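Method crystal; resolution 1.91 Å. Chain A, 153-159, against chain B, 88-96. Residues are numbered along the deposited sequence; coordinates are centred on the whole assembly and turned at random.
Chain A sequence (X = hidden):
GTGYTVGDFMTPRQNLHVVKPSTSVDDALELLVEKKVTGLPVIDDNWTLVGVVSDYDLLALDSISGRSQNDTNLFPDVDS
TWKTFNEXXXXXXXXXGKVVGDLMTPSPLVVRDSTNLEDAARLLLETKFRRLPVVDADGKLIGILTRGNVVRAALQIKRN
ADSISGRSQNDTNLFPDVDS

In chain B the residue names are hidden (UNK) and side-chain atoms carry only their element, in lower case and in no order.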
# COMPACT_ATOMS: atom_id res chain seq x y z
N ALA A 153 5.65 -14.12 -6.50
CA ALA A 153 6.54 -15.26 -6.75
C ALA A 153 5.84 -16.59 -6.48
O ALA A 153 5.92 -17.50 -7.30
CB ALA A 153 7.81 -15.15 -5.91
N ALA A 154 5.16 -16.69 -5.35
CA ALA A 154 4.42 -17.92 -5.03
C ALA A 154 3.38 -18.23 -6.11
O ALA A 154 3.19 -19.38 -6.49
CB ALA A 154 3.75 -17.80 -3.67
N LEU A 155 2.71 -17.19 -6.60
CA LEU A 155 1.72 -17.36 -7.66
C LEU A 155 2.36 -17.86 -8.95
O LEU A 155 1.87 -18.80 -9.57
CB LEU A 155 1.03 -16.02 -7.93
CG LEU A 155 -0.30 -15.62 -7.28
CD1 LEU A 155 -1.18 -16.78 -6.82
CD2 LEU A 155 -0.24 -14.45 -6.30
N GLN A 156 3.44 -17.21 -9.37
CA GLN A 156 4.11 -17.56 -10.62
C GLN A 156 4.63 -18.99 -10.56
O GLN A 156 4.59 -19.72 -11.54
CB GLN A 156 5.25 -16.60 -10.91
CG GLN A 156 6.04 -16.94 -12.16
CD GLN A 156 7.20 -15.99 -12.40
OE1 GLN A 156 7.05 -14.77 -12.29
NE2 GLN A 156 8.36 -16.54 -12.72
N ILE A 157 5.12 -19.38 -9.38
CA ILE A 157 5.65 -20.71 -9.18
C ILE A 157 4.54 -21.75 -9.33
O ILE A 157 4.71 -22.74 -10.04
CB ILE A 157 6.33 -20.83 -7.81
CG1 ILE A 157 7.58 -19.94 -7.78
CG2 ILE A 157 6.71 -22.26 -7.51
CD1 ILE A 157 8.23 -19.86 -6.41
N LYS A 158 3.42 -21.52 -8.67
CA LYS A 158 2.28 -22.42 -8.80
C LYS A 158 1.83 -22.57 -10.24
O LYS A 158 1.48 -23.66 -10.69
CB LYS A 158 1.08 -21.90 -7.99
CG LYS A 158 -0.14 -22.82 -8.07
CD LYS A 158 -1.30 -22.27 -7.25
CE LYS A 158 -2.15 -21.30 -8.05
NZ LYS A 158 -3.20 -22.01 -8.86
N ARG A 159 1.78 -21.45 -10.96
CA ARG A 159 1.25 -21.46 -12.31
C ARG A 159 2.07 -22.39 -13.20
O ARG A 159 1.53 -23.08 -14.06
CB ARG A 159 1.23 -20.06 -12.91
CG ARG A 159 -0.10 -19.33 -12.75
CD ARG A 159 -0.21 -18.17 -13.74
NE ARG A 159 1.06 -17.45 -13.87
CZ ARG A 159 1.40 -16.38 -13.15
NH1 ARG A 159 0.56 -15.89 -12.24
NH2 ARG A 159 2.57 -15.80 -13.34
N UNK B 88 3.05 -19.59 2.69
CA UNK B 88 2.43 -18.84 1.61
C UNK B 88 2.09 -19.74 0.42
O UNK B 88 0.99 -19.66 -0.13
c UNK B 88 3.87 -15.91 -0.46
c UNK B 88 1.51 -16.30 0.28
c UNK B 88 2.85 -16.94 -0.06
c UNK B 88 3.36 -17.72 1.15
N UNK B 89 3.02 -20.60 0.03
CA UNK B 89 2.76 -21.53 -1.06
C UNK B 89 1.60 -22.44 -0.71
O UNK B 89 0.80 -22.78 -1.58
c UNK B 89 4.01 -22.37 -1.40
n UNK B 89 6.18 -22.56 -3.97
c UNK B 89 5.11 -21.54 -2.04
o UNK B 89 7.06 -22.91 -1.93
c UNK B 89 6.20 -22.40 -2.65
N UNK B 90 1.51 -22.85 0.55
CA UNK B 90 0.42 -23.71 0.98
C UNK B 90 -0.90 -22.98 0.77
O UNK B 90 -1.86 -23.54 0.26
c UNK B 90 2.51 -26.86 4.38
c UNK B 90 0.57 -24.11 2.45
c UNK B 90 1.44 -25.82 4.08
c UNK B 90 1.65 -25.16 2.72
n UNK B 90 3.69 -26.27 5.07
N UNK B 91 -0.93 -21.71 1.15
CA UNK B 91 -2.13 -20.90 0.98
C UNK B 91 -2.46 -20.74 -0.50
O UNK B 91 -3.59 -20.94 -0.92
c UNK B 91 -1.84 -19.49 3.14
c UNK B 91 -1.59 -18.08 3.64
c UNK B 91 -3.09 -20.06 3.77
c UNK B 91 -1.95 -19.51 1.61
N UNK B 92 -1.46 -20.36 -1.29
CA UNK B 92 -1.67 -20.20 -2.73
C UNK B 92 -2.20 -21.50 -3.36
O UNK B 92 -3.01 -21.45 -4.28
c UNK B 92 -0.95 -17.34 -3.38
c UNK B 92 0.03 -18.38 -2.98
c UNK B 92 -0.58 -19.79 -4.96
c UNK B 92 -0.37 -19.77 -3.44
N UNK B 93 -1.74 -22.64 -2.87
CA UNK B 93 -2.16 -23.92 -3.46
C UNK B 93 -3.64 -24.18 -3.22
O UNK B 93 -4.31 -24.81 -4.03
c UNK B 93 -1.31 -25.08 -2.92
o UNK B 93 -1.71 -25.45 -1.61
N UNK B 94 -4.15 -23.66 -2.11
CA UNK B 94 -5.53 -23.93 -1.70
C UNK B 94 -6.55 -22.91 -2.22
O UNK B 94 -7.73 -22.96 -1.87
n UNK B 94 -5.33 -24.38 4.08
c UNK B 94 -5.06 -25.35 0.38
c UNK B 94 -5.79 -24.72 2.70
c UNK B 94 -5.62 -24.04 -0.17
c UNK B 94 -4.64 -25.22 1.84
N UNK B 95 -6.11 -21.99 -3.07
CA UNK B 95 -6.97 -20.93 -3.60
C UNK B 95 -7.78 -21.41 -4.80
O UNK B 95 -8.81 -20.82 -5.16
c UNK B 95 -6.15 -19.72 -4.06
c UNK B 95 -5.38 -19.10 -2.89
o UNK B 95 -5.22 -20.15 -5.07
N UNK B 96 -7.30 -22.48 -5.43
CA UNK B 96 -7.92 -23.00 -6.64
C UNK B 96 -9.42 -23.26 -6.46
O UNK B 96 -9.86 -23.83 -5.46
c UNK B 96 -7.94 -25.15 -10.74
c UNK B 96 -7.35 -24.61 -9.61
c UNK B 96 -7.21 -24.29 -7.11
o UNK B 96 -9.62 -26.52 -11.74
c UNK B 96 -7.85 -24.89 -8.34
c UNK B 96 -8.96 -25.72 -8.24
c UNK B 96 -9.03 -25.98 -10.61
c UNK B 96 -9.55 -26.26 -9.36
O HOH W 1 3.61 -21.51 -4.88

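Position 88 of chain B has four side-chain carbons, forked at the second. Its CA-to-CB bond points toward chain A, and one fork carbon lies over the methyl of A:Ala154. The fork at the second carbon makes it leucine. In B:Leu88 the atom concerned is CD2, 3.7 Å from A:Ala154 CB.

Position 89 carries three carbons in a row, the third bearing one oxygen and one nitrogen. The CA-to-CB bond points sideways, but the end of the side chain comes nearer to chain A, with its nitrogen close to the CG2 methyl of A:Ile157. This is a carboxamide on a two-carbon stem, so the residue is glutamine. B:Gln89 NE2 lies 3.6 Å from A:Ile157 CG2, a contact without polar character. The same nitrogen donates to water 1, with B:Gln89 NE2 2.9 Å from the water O. That water donates in turn to the backbone, its O lying 2.7 Å from A:Ala154 O.

Position 90 has four carbons in a row ending in nitrogen. It is exposed and touches nothing on the chain A stretch. The chain is that of lysine, B:Lys90.

Position 91 again has four carbons forked at the second. It is buried, but out of reach of the chain A stretch. It is leucine, B:Leu91.

Position 92 also has four carbons, but the fork is at the first and one arm is two carbons long. Its CA-to-CB bond points toward chain A, and the side chain touches A:Ala154, A:Leu155 and A:Lys158. This branching is that of isoleucine. B:Ile92 CD1 is 3.5 Å from A:Leu155 CD1, and B:Ile92 CG1 is 3.8 Å from A:Ala154 CB. B:Ile92 CG2 packs on the lysine stem, 3.5 Å from A:Lys158 CD.

Position 93 has one carbon and one oxygen. Its CA is 4.2 Å from A:Lys158 CD, while the side chain stays farther off. It is serine. B:Ser93 OG donates to B:Lys90 O at 2.7 Å, turning back onto its own helix.

Position 94 has four carbons in a row ending in nitrogen. Its CA-to-CB bond points away from chain A. It is lysine, and B:Lys94 is the first residue to leave helical phi/psi.

Position 95 has one carbon carrying an oxygen and a carbon. Its oxygen approaches the stem of A:Lys158 loosely. This is threonine. B:Thr95 OG1 is 4.4 Å from A:Lys158 CE.

Position 96 has one carbon and then a six-carbon ring bearing an oxygen. The side chain makes no contact within 4.5 Å of the chain A stretch. It is tyrosine, B:Tyr96.

The two helices cross at -56°, with their axes 9.4 Å apart at closest approach. The small side chain of A:Ala154 sits opposite B:Gln89, where the CA atoms of the two residues are 5.6 Å apart. B:Ile92 has the largest covered area of either stretch. No direct hydrogen bond joins the stretches. Apolar packing makes the centre of the contact, and one water links A:Ala154 O to B:Gln89 NE2.

Chain B 88-96: LQKLISKTY
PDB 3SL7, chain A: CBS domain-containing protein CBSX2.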